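Local coordinates for rhamnonate dehydratase (Gibberella zeae PH-1, PDB 3FXG), which probably dehydrates L-rhamnonate as a magnesium-dependent lyase of the enolase superfamily, at residues Glu234-Cys239 with Asn245-Cys250. Residues are numbered along the deposited sequence; the frame is centred on the assembly and turned at random.
With MG (magnesium ion), chain I.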
loop_
_atom_site.group_PDB
_atom_site.type_symbol
_atom_site.label_atom_id
_atom_site.label_comp_id
_atom_site.label_asym_id
_atom_site.label_seq_id
_atom_site.Cartn_x
_atom_site.Cartn_y
_atom_site.Cartn_z
ATOM N N GLU A 234 6.437 7.067 24.698
ATOM C CA GLU A 234 7.143 7.994 25.576
ATOM C C GLU A 234 7.950 7.273 26.656
ATOM O O GLU A 234 9.068 7.679 26.968
ATOM C CB GLU A 234 6.168 8.980 26.232
ATOM C CG GLU A 234 6.847 9.886 27.260
ATOM C CD GLU A 234 5.997 11.068 27.689
ATOM O OE1 GLU A 234 4.766 10.911 27.823
ATOM O OE2 GLU A 234 6.570 12.157 27.911
ATOM N N LEU A 235 7.383 6.211 27.219
ATOM C CA LEU A 235 8.059 5.439 28.262
ATOM C C LEU A 235 9.322 4.774 27.720
ATOM O O LEU A 235 10.387 4.830 28.341
ATOM C CB LEU A 235 7.116 4.369 28.825
ATOM C CG LEU A 235 7.689 3.402 29.870
ATOM C CD1 LEU A 235 8.173 4.174 31.093
ATOM C CD2 LEU A 235 6.617 2.401 30.271
ATOM N N VAL A 236 9.204 4.133 26.564
ATOM C CA VAL A 236 10.354 3.478 25.966
ATOM C C VAL A 236 11.444 4.508 25.679
ATOM O O VAL A 236 12.620 4.267 25.951
ATOM C CB VAL A 236 9.951 2.725 24.675
ATOM C CG1 VAL A 236 11.190 2.267 23.911
ATOM C CG2 VAL A 236 9.097 1.513 25.049
ATOM N N LYS A 237 11.054 5.666 25.150
ATOM C CA LYS A 237 12.025 6.711 24.853
ATOM C C LYS A 237 12.742 7.141 26.134
ATOM O O LYS A 237 13.960 7.306 26.146
ATOM C CB LYS A 237 11.340 7.927 24.224
ATOM C CG LYS A 237 12.322 8.999 23.777
ATOM C CD LYS A 237 11.622 10.213 23.174
ATOM C CE LYS A 237 12.646 11.229 22.678
ATOM N NZ LYS A 237 12.009 12.447 22.097
ATOM N N ALA A 238 11.981 7.301 27.210
ATOM C CA ALA A 238 12.544 7.723 28.490
ATOM C C ALA A 238 13.470 6.690 29.125
ATOM O O ALA A 238 14.268 7.032 29.998
ATOM C CB ALA A 238 11.423 8.071 29.459
ATOM N N CYS A 239 13.374 5.437 28.688
ATOM C CA CYS A 239 14.201 4.364 29.247
ATOM C C CYS A 239 15.285 3.850 28.313
ATOM O O CYS A 239 15.896 2.817 28.586
ATOM C CB CYS A 239 13.324 3.172 29.643
ATOM S SG CYS A 239 12.120 3.492 30.932
ATOM N N ASN A 245 15.684 -5.229 27.390
ATOM C CA ASN A 245 15.704 -6.285 26.376
ATOM C C ASN A 245 14.429 -6.264 25.530
ATOM O O ASN A 245 14.492 -6.229 24.299
ATOM C CB ASN A 245 15.866 -7.654 27.043
ATOM C CG ASN A 245 16.249 -8.742 26.053
ATOM O OD1 ASN A 245 16.014 -9.926 26.292
ATOM N ND2 ASN A 245 16.854 -8.343 24.942
ATOM N N TRP A 246 13.272 -6.307 26.181
ATOM C CA TRP A 246 12.014 -6.231 25.452
ATOM C C TRP A 246 10.880 -5.755 26.344
ATOM O O TRP A 246 10.933 -5.890 27.570
ATOM C CB TRP A 246 11.655 -7.572 24.783
ATOM C CG TRP A 246 11.029 -8.636 25.662
ATOM C CD1 TRP A 246 9.834 -8.562 26.327
ATOM C CD2 TRP A 246 11.534 -9.958 25.895
ATOM N NE1 TRP A 246 9.565 -9.759 26.953
ATOM C CE2 TRP A 246 10.591 -10.631 26.703
ATOM C CE3 TRP A 246 12.693 -10.640 25.495
ATOM C CZ2 TRP A 246 10.771 -11.958 27.121
ATOM C CZ3 TRP A 246 12.873 -11.961 25.910
ATOM C CH2 TRP A 246 11.914 -12.603 26.715
ATOM N N TRP A 247 9.864 -5.179 25.708
ATOM C CA TRP A 247 8.688 -4.667 26.398
ATOM C C TRP A 247 7.533 -5.599 26.066
ATOM O O TRP A 247 7.193 -5.785 24.892
ATOM C CB TRP A 247 8.397 -3.242 25.929
ATOM C CG TRP A 247 9.489 -2.284 26.301
ATOM C CD1 TRP A 247 10.669 -2.086 25.645
ATOM C CD2 TRP A 247 9.513 -1.419 27.442
ATOM N NE1 TRP A 247 11.428 -1.149 26.308
ATOM C CE2 TRP A 247 10.740 -0.724 27.414
ATOM C CE3 TRP A 247 8.612 -1.164 28.486
ATOM C CZ2 TRP A 247 11.093 0.213 28.392
ATOM C CZ3 TRP A 247 8.965 -0.229 29.460
ATOM C CH2 TRP A 247 10.194 0.445 29.403
ATOM N N GLU A 248 6.934 -6.171 27.107
ATOM C CA GLU A 248 5.861 -7.149 26.954
ATOM C C GLU A 248 4.425 -6.683 27.180
ATOM O O GLU A 248 4.119 -5.988 28.150
ATOM C CB GLU A 248 6.159 -8.340 27.870
ATOM C CG GLU A 248 5.233 -9.527 27.691
ATOM C CD GLU A 248 5.773 -10.773 28.367
ATOM O OE1 GLU A 248 6.995 -11.017 28.269
ATOM O OE2 GLU A 248 4.979 -11.511 28.986
ATOM N N GLU A 249 3.549 -7.109 26.272
ATOM C CA GLU A 249 2.122 -6.795 26.305
ATOM C C GLU A 249 1.813 -5.353 26.693
ATOM O O GLU A 249 1.025 -5.099 27.605
ATOM C CB GLU A 249 1.392 -7.761 27.252
ATOM C CG GLU A 249 -0.034 -8.076 26.794
ATOM C CD GLU A 249 -0.749 -9.106 27.662
ATOM O OE1 GLU A 249 -1.819 -9.589 27.229
ATOM O OE2 GLU A 249 -0.259 -9.426 28.770
ATOM N N CYS A 250 2.433 -4.408 25.991
ATOM C CA CYS A 250 2.219 -2.990 26.254
ATOM C C CYS A 250 0.788 -2.561 25.969
ATOM O O CYS A 250 0.230 -1.731 26.684
ATOM C CB CYS A 250 3.149 -2.138 25.393
ATOM S SG CYS A 250 4.894 -2.358 25.743
HETATM MG MG MG I . 3.301 -11.408 30.455
HETATM O O HOH W 1 13.651 1.137 25.910
HETATM O O HOH W 2 1.701 -9.781 30.576
HETATM O O HOH W 3 4.320 -13.189 31.851
#
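With chi1 at -65°, Trp-247 sets CG anti to its own carbonyl carbon and swings the indole from strand 246-248 toward helix 229-238; Val-236, whose CG2 likewise lies anti to the carbonyl carbon, lays that methyl over one indole face. CG2 sits almost straight above the five-membered ring, 3.7 Å from its centroid and 10° off the normal, a CH-pi contact. Leu-235 comes in obliquely at the far end of the six-membered ring, CD2 reaching 3.6 Å from CZ3 of Trp-247. At the ring edge, Cys-239, the first residue past the helix, puts CB 3.9 Å from Trp-247 CZ2, and its SG makes a sulfur-aromatic contact with the same edge. The indole nitrogen is served by a water, which accepts from Trp-247 NE1 at 3.2 Å and donates to Val-236 O, linking the strand side chain to the helix backbone. Leu-206 of helix 195-213 also packs on Trp-247.

Glu-248, next along the strand, runs out in an extended chain to the magnesium, which its OE2 binds at 2.2 Å, with Asp-222 and Glu-275 completing the protein ligands. Its OE1 accepts a hydrogen bond from Trp-246 NE1 (3.1 Å, through the anti lone pair), another from Gln-296, and a salt bridge from Lys-185. Helix outside, metal ligand inside: this is a beta-alpha-beta unit of the enolase-superfamily barrel, with its magnesium site at the strand's C-terminal end.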